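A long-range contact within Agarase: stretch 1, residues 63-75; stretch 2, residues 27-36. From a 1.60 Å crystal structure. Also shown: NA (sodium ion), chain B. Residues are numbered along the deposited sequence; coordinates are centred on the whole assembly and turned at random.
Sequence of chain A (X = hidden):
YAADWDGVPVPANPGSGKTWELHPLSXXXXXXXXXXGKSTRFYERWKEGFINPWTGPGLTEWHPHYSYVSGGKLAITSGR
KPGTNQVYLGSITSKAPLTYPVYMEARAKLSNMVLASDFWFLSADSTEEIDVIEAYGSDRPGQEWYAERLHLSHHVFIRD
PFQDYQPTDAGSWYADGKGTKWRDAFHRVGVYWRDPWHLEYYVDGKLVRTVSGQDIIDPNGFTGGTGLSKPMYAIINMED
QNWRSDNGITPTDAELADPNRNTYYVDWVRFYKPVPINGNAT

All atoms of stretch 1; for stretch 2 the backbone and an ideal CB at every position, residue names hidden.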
# COMPACT_ATOMS: atom_id res chain seq x y z
N HIS A 63 11.63 -6.36 -9.04
CA HIS A 63 12.41 -6.18 -10.26
C HIS A 63 12.11 -4.79 -10.83
O HIS A 63 10.94 -4.42 -11.00
CB HIS A 63 12.00 -7.28 -11.22
CG HIS A 63 12.84 -7.39 -12.47
ND1 HIS A 63 13.08 -6.33 -13.31
CD2 HIS A 63 13.40 -8.47 -13.05
CE1 HIS A 63 13.79 -6.75 -14.35
NE2 HIS A 63 14.00 -8.05 -14.22
N PRO A 64 13.15 -4.00 -11.13
CA PRO A 64 12.91 -2.61 -11.52
C PRO A 64 12.09 -2.47 -12.82
O PRO A 64 11.39 -1.49 -12.99
CB PRO A 64 14.33 -2.01 -11.63
CG PRO A 64 15.22 -3.17 -11.83
CD PRO A 64 14.59 -4.31 -11.07
N HIS A 65 12.20 -3.43 -13.72
CA HIS A 65 11.50 -3.32 -15.02
C HIS A 65 10.04 -3.74 -14.97
O HIS A 65 9.39 -3.80 -16.00
CB HIS A 65 12.24 -4.08 -16.10
CG HIS A 65 13.67 -3.65 -16.25
ND1 HIS A 65 14.62 -4.42 -16.89
CD2 HIS A 65 14.30 -2.54 -15.82
CE1 HIS A 65 15.78 -3.80 -16.84
NE2 HIS A 65 15.62 -2.66 -16.19
N TYR A 66 9.56 -4.03 -13.76
CA TYR A 66 8.14 -4.38 -13.51
C TYR A 66 7.38 -3.23 -12.86
O TYR A 66 6.25 -3.42 -12.40
CB TYR A 66 8.05 -5.72 -12.75
CG TYR A 66 8.47 -6.86 -13.63
CD1 TYR A 66 9.82 -7.02 -13.99
CD2 TYR A 66 7.55 -7.73 -14.19
CE1 TYR A 66 10.21 -8.04 -14.84
CE2 TYR A 66 7.94 -8.75 -15.05
CZ TYR A 66 9.29 -8.89 -15.36
OH TYR A 66 9.67 -9.91 -16.24
N SER A 67 7.98 -2.05 -12.84
CA SER A 67 7.26 -0.79 -12.59
C SER A 67 7.51 0.18 -13.73
O SER A 67 8.58 0.19 -14.33
CB SER A 67 7.72 -0.18 -11.26
OG SER A 67 9.12 0.07 -11.25
N TYR A 68 6.51 1.00 -14.05
CA TYR A 68 6.65 2.05 -15.05
C TYR A 68 5.51 3.04 -14.86
O TYR A 68 4.52 2.74 -14.19
CB TYR A 68 6.66 1.49 -16.50
CG TYR A 68 5.43 0.74 -16.91
CD1 TYR A 68 5.29 -0.62 -16.65
CD2 TYR A 68 4.41 1.39 -17.57
CE1 TYR A 68 4.16 -1.32 -17.05
CE2 TYR A 68 3.28 0.70 -17.97
CZ TYR A 68 3.16 -0.65 -17.70
OH TYR A 68 2.01 -1.32 -18.09
N VAL A 69 5.68 4.21 -15.44
CA VAL A 69 4.66 5.26 -15.37
C VAL A 69 4.28 5.61 -16.81
O VAL A 69 5.14 5.96 -17.62
CB VAL A 69 5.14 6.50 -14.59
CG1 VAL A 69 3.98 7.48 -14.44
CG2 VAL A 69 5.66 6.12 -13.22
N SER A 70 3.00 5.51 -17.10
CA SER A 70 2.48 5.85 -18.43
C SER A 70 0.98 6.08 -18.42
O SER A 70 0.25 5.48 -17.65
CB SER A 70 2.81 4.74 -19.43
OG SER A 70 2.56 5.21 -20.77
N GLY A 71 0.53 6.95 -19.32
CA GLY A 71 -0.90 7.16 -19.52
C GLY A 71 -1.63 7.64 -18.28
O GLY A 71 -2.81 7.31 -18.09
N GLY A 72 -0.91 8.39 -17.42
CA GLY A 72 -1.46 8.98 -16.19
C GLY A 72 -1.47 8.05 -14.97
O GLY A 72 -2.05 8.38 -13.92
N LYS A 73 -0.84 6.90 -15.09
CA LYS A 73 -0.88 5.89 -14.02
C LYS A 73 0.51 5.34 -13.76
O LYS A 73 1.28 5.12 -14.70
CB LYS A 73 -1.74 4.69 -14.44
CG LYS A 73 -3.15 5.02 -14.94
CD LYS A 73 -4.03 5.40 -13.80
CE LYS A 73 -5.47 5.65 -14.24
NZ LYS A 73 -5.63 7.04 -14.77
N LEU A 74 0.78 5.06 -12.50
CA LEU A 74 1.85 4.13 -12.15
C LEU A 74 1.34 2.71 -12.36
O LEU A 74 0.25 2.36 -11.90
CB LEU A 74 2.28 4.33 -10.71
CG LEU A 74 3.19 3.27 -10.08
CD1 LEU A 74 4.60 3.33 -10.65
CD2 LEU A 74 3.24 3.49 -8.58
N ALA A 75 2.14 1.89 -13.04
CA ALA A 75 1.84 0.48 -13.26
C ALA A 75 2.85 -0.37 -12.52
O ALA A 75 4.06 -0.14 -12.65
CB ALA A 75 1.87 0.13 -14.74
N UNK A 27 2.00 12.55 -5.86
CA UNK A 27 2.34 12.28 -7.26
C UNK A 27 1.09 11.73 -7.94
O UNK A 27 0.55 10.73 -7.50
CB UNK A 27 3.51 11.30 -7.38
N UNK A 28 0.64 12.38 -9.02
CA UNK A 28 -0.46 11.86 -9.83
C UNK A 28 -0.00 11.21 -11.14
O UNK A 28 -0.82 10.87 -11.99
CB UNK A 28 -1.44 12.99 -10.14
N UNK A 29 1.31 11.02 -11.30
CA UNK A 29 1.85 10.13 -12.32
C UNK A 29 1.49 10.54 -13.75
O UNK A 29 1.30 9.70 -14.62
CB UNK A 29 1.35 8.71 -12.06
N UNK A 30 1.45 11.84 -13.98
CA UNK A 30 1.21 12.38 -15.31
C UNK A 30 2.52 12.71 -16.01
O UNK A 30 2.84 13.87 -16.33
CB UNK A 30 0.33 13.63 -15.23
N UNK A 31 3.29 11.67 -16.22
CA UNK A 31 4.56 11.74 -16.95
C UNK A 31 4.86 10.36 -17.48
O UNK A 31 4.22 9.37 -17.10
CB UNK A 31 5.70 12.25 -16.07
N UNK A 32 5.86 10.28 -18.36
CA UNK A 32 6.24 9.00 -18.96
C UNK A 32 7.58 8.57 -18.34
O UNK A 32 8.58 9.28 -18.45
CB UNK A 32 6.34 9.11 -20.48
N UNK A 33 7.57 7.42 -17.66
CA UNK A 33 8.78 6.83 -17.09
C UNK A 33 8.81 5.36 -17.47
O UNK A 33 8.20 4.50 -16.80
CB UNK A 33 8.83 7.01 -15.57
N UNK A 34 9.47 5.05 -18.59
CA UNK A 34 9.55 3.67 -19.04
C UNK A 34 10.20 2.74 -18.04
O UNK A 34 10.99 3.16 -17.21
CB UNK A 34 10.32 3.60 -20.36
N UNK A 35 9.83 1.47 -18.13
CA UNK A 35 10.29 0.46 -17.18
C UNK A 35 11.80 0.50 -16.96
O UNK A 35 12.24 0.57 -15.82
CB UNK A 35 9.88 -0.93 -17.67
N UNK A 36 12.58 0.47 -18.04
CA UNK A 36 14.04 0.57 -17.93
C UNK A 36 14.45 2.03 -18.00
O UNK A 36 14.27 2.67 -19.04
CB UNK A 36 14.73 -0.24 -19.03
NA NA B . -2.88 9.86 -12.36

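Position 27 aims its CA-to-CB bond toward stretch 1, yet nothing of that stretch lies within 5.5 Å of the ideal CB, so many side chains would fit. The residue is D27, which serves its own stretch.

Position 28 points its CB away, and stretch 1 sets no demand on this side chain; many, polar ones included, would suit. The backbone does the work: its carbonyl O lies 2.3 Å from the sodium ion NA, which G72 O also binds at 2.3 Å, so the metal holds two acceptors together. The residue is D28, whose carboxylate is used elsewhere in the structure.

Position 29 has phi/psi of 61/37, a left-handed conformation that favours glycine, asparagine or aspartate. The CB, however, points toward stretch 1, 3.7 Å from both L74 N and V69 CG1, beside an apolar patch that rewards a large hydrophobic group. Leucine, methionine or an aromatic would suit. F29 adopts the left-handed conformation and has its ring against L74, whose CB sits over the ring face, 3.7 Å from the centroid and nearly on the normal. F29 N donates to D27 OD1 at 2.9 Å. Water 1 donates to F29 O at 2.6 Å and accepts from G72 N at 2.6 Å, linking the stretches at the type I' turn.

Position 30 points away, and the nearest visible atom, G72 CA, is 5.1 Å from its CB. Small or polar residues are reasonable. It is N30, whose end comes back near G72, where the absence of a side chain leaves room.

Position 31 also starts away, with V69 CG1 5.3 Å from the ideal CB. A short side chain would miss the valine; a long apolar or aromatic one could return to it. Y31 does so with chi1 in the p well, placing V69 CG1 over its ring face, 4.1 Å from the centroid. Its hydroxyl OH donates to D27 OD2 at 2.7 Å.

Position 32 again points away, but S70 OG and the backbone N of G71 offer two donors. An acceptor on a long, flexible arm fits: glutamate or glutamine. E32 folds back with chi1 and chi2 both m; OE1 accepts from S70 OG at 2.7 Å and OE2 from G71 N at 3.1 Å.

Position 33 is the bridge. Its N donates to V69 O at 2.8 Å and its O accepts from V69 N at 2.9 Å, an antiparallel pair that excludes proline. With the CB sideways and 3.9 Å from V69 CB, a small apolar residue suits. It is A33.

Position 34 points away from stretch 1, so almost any residue would do, proline among them since phi is -60°. It is P34, with hardly any contact.

Position 35 brings its ideal CB within 3.4 Å of H65 O and 3.8 Å of S67 O, so alanine, serine or glycine are the safe choices. A35 packs its CB 4.2 Å from Y68 CB.

Position 36 lies beside the H65 imidazole, where apolar groups of several sizes could rest. A36 puts its CB over the ring face, 4.2 Å from the centroid.

Stretch 2 27-36: DDFNYEAPAA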
# COMPACT_ATOMS: atom_id res chain seq x y z
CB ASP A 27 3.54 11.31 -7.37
CG ASP A 27 4.20 11.30 -8.74
OD1 ASP A 27 3.61 11.84 -9.70
OD2 ASP A 27 5.33 10.74 -8.86
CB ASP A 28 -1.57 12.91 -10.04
CG ASP A 28 -1.12 14.11 -10.82
OD1 ASP A 28 0.09 14.23 -11.15
OD2 ASP A 28 -1.99 14.98 -11.11
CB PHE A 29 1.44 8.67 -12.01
CG PHE A 29 1.97 8.18 -10.69
CD1 PHE A 29 3.34 8.05 -10.49
CD2 PHE A 29 1.11 7.87 -9.64
CE1 PHE A 29 3.83 7.65 -9.28
CE2 PHE A 29 1.60 7.46 -8.42
CZ PHE A 29 2.97 7.34 -8.25
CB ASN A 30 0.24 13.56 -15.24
CG ASN A 30 -1.16 13.11 -14.93
OD1 ASN A 30 -1.74 13.50 -13.93
ND2 ASN A 30 -1.71 12.27 -15.78
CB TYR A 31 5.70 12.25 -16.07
CG TYR A 31 5.88 11.54 -14.74
CD1 TYR A 31 5.19 11.96 -13.61
CD2 TYR A 31 6.77 10.47 -14.61
CE1 TYR A 31 5.35 11.32 -12.40
CE2 TYR A 31 6.96 9.84 -13.41
CZ TYR A 31 6.25 10.26 -12.30
OH TYR A 31 6.44 9.62 -11.07
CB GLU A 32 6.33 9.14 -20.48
CG GLU A 32 4.99 9.44 -21.14
CD GLU A 32 3.99 8.31 -20.96
OE1 GLU A 32 4.36 7.14 -21.16
OE2 GLU A 32 2.81 8.60 -20.60
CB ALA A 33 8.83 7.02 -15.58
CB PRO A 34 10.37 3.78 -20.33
CG PRO A 34 10.07 5.14 -20.83
CD PRO A 34 9.99 5.99 -19.60
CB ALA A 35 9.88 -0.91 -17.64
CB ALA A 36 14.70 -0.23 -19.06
O HOH W 1 1.64 8.72 -17.04
O HOH W 2 6.36 5.13 -20.01
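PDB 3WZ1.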